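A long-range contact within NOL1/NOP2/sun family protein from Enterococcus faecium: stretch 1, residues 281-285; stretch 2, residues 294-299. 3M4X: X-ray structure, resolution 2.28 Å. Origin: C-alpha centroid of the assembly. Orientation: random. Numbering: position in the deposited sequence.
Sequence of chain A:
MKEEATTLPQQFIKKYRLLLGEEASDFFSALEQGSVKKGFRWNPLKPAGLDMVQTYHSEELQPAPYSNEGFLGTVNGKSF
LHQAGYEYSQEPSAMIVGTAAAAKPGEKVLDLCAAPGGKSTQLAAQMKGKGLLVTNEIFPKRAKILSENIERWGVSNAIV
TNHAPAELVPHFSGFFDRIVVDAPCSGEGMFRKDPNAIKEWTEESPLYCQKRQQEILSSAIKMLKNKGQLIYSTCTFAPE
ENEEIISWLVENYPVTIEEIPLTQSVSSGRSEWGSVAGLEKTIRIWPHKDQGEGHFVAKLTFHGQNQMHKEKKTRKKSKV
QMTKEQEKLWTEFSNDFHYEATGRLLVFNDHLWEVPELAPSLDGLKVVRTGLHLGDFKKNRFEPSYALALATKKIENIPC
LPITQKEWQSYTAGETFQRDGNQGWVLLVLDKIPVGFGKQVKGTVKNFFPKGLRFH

Stretch 1 281-285: KTIRI
Stretch 2, residues 294-299: GHFVAK

Two strands of one chain run antiparallel, their axes 169° apart and 4.9 Å at closest approach; the two stretches bury 412 Å² between them, both sides summed. Ile285, Phe296 and Thr282 have the largest areas covered by the opposing stretch.

Ile285 (phi/psi -119/115, chi1 m, chi2 t) N donates to His295 O at 2.9 Å and 156°; the return bond from His295 N to Ile285 O is weak at 3.4 Å and 150°. Ile285 CD1 comes within 4.4 Å of His295 CB. The same carbonyl, Ile285 O, lies 3.2 Å from Gly294 CA, a CA-H...O contact with 159° at the hydrogen. Gly294 adopts 138/123, where a CB would jam against the preceding carbonyl.

The register is fixed more firmly by Ile283 and Val297, CA atoms 5.2 Å apart: Ile283 N to Val297 O is 3.0 Å (169°), and Val297 N to Ile283 O is 3.1 Å (163°). Their side chains share a sheet face with Ile285.

Phe296 (-123/134, chi1 t, chi2 80°) pairs with Arg284 (-115/142, chi1 -88°, chi2 and chi3 t) on the other face, without mutual backbone hydrogen bonds, CA atoms 4.8 Å apart. Arg284 CG meets the ring edge, 3.9 Å from Phe296 CD1.

Thr282 (-84/161, chi1 p) points toward the partner stretch; its OG1 lies 3.5 Å from Phe296 CE1, and its CG2 packs 3.7 Å from Ala298 CB.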

ATOM      1  N   LYS A 281      -3.103 -23.949   8.855  1.00 40.37           N
ATOM      2  CA  LYS A 281      -2.475 -23.316   7.694  1.00 39.96           C
ATOM      3  C   LYS A 281      -2.577 -21.806   7.756  1.00 33.96           C
ATOM      4  O   LYS A 281      -1.953 -21.109   6.965  1.00 36.13           O
ATOM      5  CB  LYS A 281      -3.131 -23.784   6.396  1.00 38.84           C
ATOM      6  CG  LYS A 281      -2.942 -25.250   6.073  1.00 43.69           C
ATOM      7  CD  LYS A 281      -3.787 -25.623   4.855  1.00 47.65           C
ATOM      8  CE  LYS A 281      -4.047 -27.119   4.808  1.00 56.21           C
ATOM      9  NZ  LYS A 281      -5.161 -27.443   3.879  1.00 60.49           N
ATOM     10  N   THR A 282      -3.402 -21.299   8.664  1.00 34.55           N
ATOM     11  CA  THR A 282      -3.450 -19.866   8.904  1.00 34.86           C
ATOM     12  C   THR A 282      -2.337 -19.472   9.888  1.00 38.46           C
ATOM     13  O   THR A 282      -1.786 -20.321  10.594  1.00 38.51           O
ATOM     14  CB  THR A 282      -4.845 -19.412   9.382  1.00 35.12           C
ATOM     15  OG1 THR A 282      -5.078 -19.865  10.722  1.00 41.14           O
ATOM     16  CG2 THR A 282      -5.941 -19.983   8.450  1.00 25.68           C
ATOM     17  N   ILE A 283      -1.999 -18.188   9.914  1.00 38.78           N
ATOM     18  CA  ILE A 283      -0.801 -17.715  10.605  1.00 37.29           C
ATOM     19  C   ILE A 283      -1.145 -16.792  11.748  1.00 36.17           C
ATOM     20  O   ILE A 283      -1.910 -15.845  11.581  1.00 35.39           O
ATOM     21  CB  ILE A 283       0.092 -16.892   9.669  1.00 33.66           C
ATOM     22  CG1 ILE A 283       0.746 -17.771   8.604  1.00 33.43           C
ATOM     23  CG2 ILE A 283       1.138 -16.117  10.465  1.00 33.14           C
ATOM     24  CD1 ILE A 283       1.559 -16.950   7.598  1.00 38.44           C
ATOM     25  N   ARG A 284      -0.562 -17.063  12.905  1.00 38.74           N
ATOM     26  CA  ARG A 284      -0.677 -16.157  14.033  1.00 41.11           C
ATOM     27  C   ARG A 284       0.677 -15.580  14.395  1.00 38.70           C
ATOM     28  O   ARG A 284       1.698 -16.259  14.338  1.00 37.65           O
ATOM     29  CB  ARG A 284      -1.307 -16.846  15.250  1.00 35.32           C
ATOM     30  CG  ARG A 284      -2.830 -16.776  15.262  1.00 36.36           C
ATOM     31  CD  ARG A 284      -3.412 -17.550  16.441  1.00 36.10           C
ATOM     32  NE  ARG A 284      -4.860 -17.397  16.548  1.00 35.81           N
ATOM     33  CZ  ARG A 284      -5.473 -16.398  17.185  1.00 40.83           C
ATOM     34  NH1 ARG A 284      -4.772 -15.442  17.789  1.00 39.04           N
ATOM     35  NH2 ARG A 284      -6.798 -16.355  17.216  1.00 40.12           N
ATOM     36  N   ILE A 285       0.675 -14.313  14.769  1.00 35.68           N
ATOM     37  CA  ILE A 285       1.873 -13.694  15.295  1.00 36.93           C
ATOM     38  C   ILE A 285       1.576 -13.233  16.719  1.00 38.22           C
ATOM     39  O   ILE A 285       0.710 -12.385  16.940  1.00 38.84           O
ATOM     40  CB  ILE A 285       2.352 -12.538  14.383  1.00 39.41           C
ATOM     41  CG1 ILE A 285       2.797 -13.104  13.033  1.00 38.21           C
ATOM     42  CG2 ILE A 285       3.503 -11.779  15.034  1.00 45.20           C
ATOM     43  CD1 ILE A 285       3.164 -12.072  12.028  1.00 46.28           C
ATOM     44  N   GLY A 294       1.459  -8.313  16.551  1.00 41.35           N
ATOM     45  CA  GLY A 294       0.330  -9.215  16.612  1.00 47.11           C
ATOM     46  C   GLY A 294      -0.532  -9.104  15.371  1.00 47.09           C
ATOM     47  O   GLY A 294      -1.027  -8.032  15.024  1.00 41.90           O
ATOM     48  N   HIS A 295      -0.705 -10.232  14.701  1.00 47.72           N
ATOM     49  CA  HIS A 295      -1.474 -10.284  13.472  1.00 41.07           C
ATOM     50  C   HIS A 295      -2.039 -11.679  13.257  1.00 38.86           C
ATOM     51  O   HIS A 295      -1.511 -12.678  13.759  1.00 40.43           O
ATOM     52  CB  HIS A 295      -0.600  -9.872  12.280  1.00 39.99           C
ATOM     53  CG  HIS A 295      -0.966  -8.540  11.695  1.00 42.14           C
ATOM     54  ND1 HIS A 295      -0.426  -7.351  12.148  1.00 48.65           N
ATOM     55  CD2 HIS A 295      -1.828  -8.204  10.706  1.00 40.17           C
ATOM     56  CE1 HIS A 295      -0.938  -6.345  11.461  1.00 48.18           C
ATOM     57  NE2 HIS A 295      -1.790  -6.837  10.576  1.00 48.07           N
ATOM     58  N   PHE A 296      -3.138 -11.729  12.521  1.00 36.38           N
ATOM     59  CA  PHE A 296      -3.679 -12.971  12.008  1.00 34.86           C
ATOM     60  C   PHE A 296      -3.772 -12.834  10.489  1.00 31.58           C
ATOM     61  O   PHE A 296      -4.220 -11.806   9.996  1.00 32.92           O
ATOM     62  CB  PHE A 296      -5.073 -13.203  12.607  1.00 30.94           C
ATOM     63  CG  PHE A 296      -5.769 -14.409  12.077  1.00 31.48           C
ATOM     64  CD1 PHE A 296      -5.456 -15.676  12.561  1.00 32.45           C
ATOM     65  CD2 PHE A 296      -6.766 -14.284  11.115  1.00 34.12           C
ATOM     66  CE1 PHE A 296      -6.117 -16.802  12.085  1.00 32.24           C
ATOM     67  CE2 PHE A 296      -7.434 -15.402  10.630  1.00 26.09           C
ATOM     68  CZ  PHE A 296      -7.109 -16.658  11.114  1.00 34.40           C
ATOM     69  N   VAL A 297      -3.337 -13.852   9.753  1.00 31.42           N
ATOM     70  CA  VAL A 297      -3.486 -13.862   8.303  1.00 35.06           C
ATOM     71  C   VAL A 297      -3.916 -15.213   7.765  1.00 36.00           C
ATOM     72  O   VAL A 297      -3.473 -16.248   8.247  1.00 32.42           O
ATOM     73  CB  VAL A 297      -2.187 -13.474   7.555  1.00 40.20           C
ATOM     74  CG1 VAL A 297      -2.479 -13.350   6.062  1.00 36.07           C
ATOM     75  CG2 VAL A 297      -1.675 -12.173   8.061  1.00 49.83           C
ATOM     76  N   ALA A 298      -4.762 -15.192   6.737  1.00 37.64           N
ATOM     77  CA  ALA A 298      -5.204 -16.410   6.076  1.00 33.57           C
ATOM     78  C   ALA A 298      -5.268 -16.203   4.561  1.00 30.30           C
ATOM     79  O   ALA A 298      -5.624 -15.118   4.080  1.00 31.63           O
ATOM     80  CB  ALA A 298      -6.570 -16.841   6.629  1.00 35.19           C
ATOM     81  N   LYS A 299      -4.896 -17.227   3.803  1.00 33.93           N
ATOM     82  CA  LYS A 299      -5.032 -17.176   2.343  1.00 33.72           C
ATOM     83  C   LYS A 299      -5.998 -18.260   1.868  1.00 33.96           C
ATOM     84  O   LYS A 299      -5.856 -19.417   2.235  1.00 36.46           O
ATOM     85  CB  LYS A 299      -3.681 -17.347   1.647  1.00 36.46           C
ATOM     86  CG  LYS A 299      -3.771 -17.301   0.129  1.00 43.89           C
ATOM     87  CD  LYS A 299      -2.388 -17.212  -0.529  1.00 45.30           C
ATOM     88  CE  LYS A 299      -1.599 -18.483  -0.287  1.00 44.55           C
ATOM     89  NZ  LYS A 299      -0.361 -18.580  -1.106  1.00 41.71           N
TER
HETATM   90  O   HOH W   1      -3.987 -19.615   5.069  1.00 35.26           O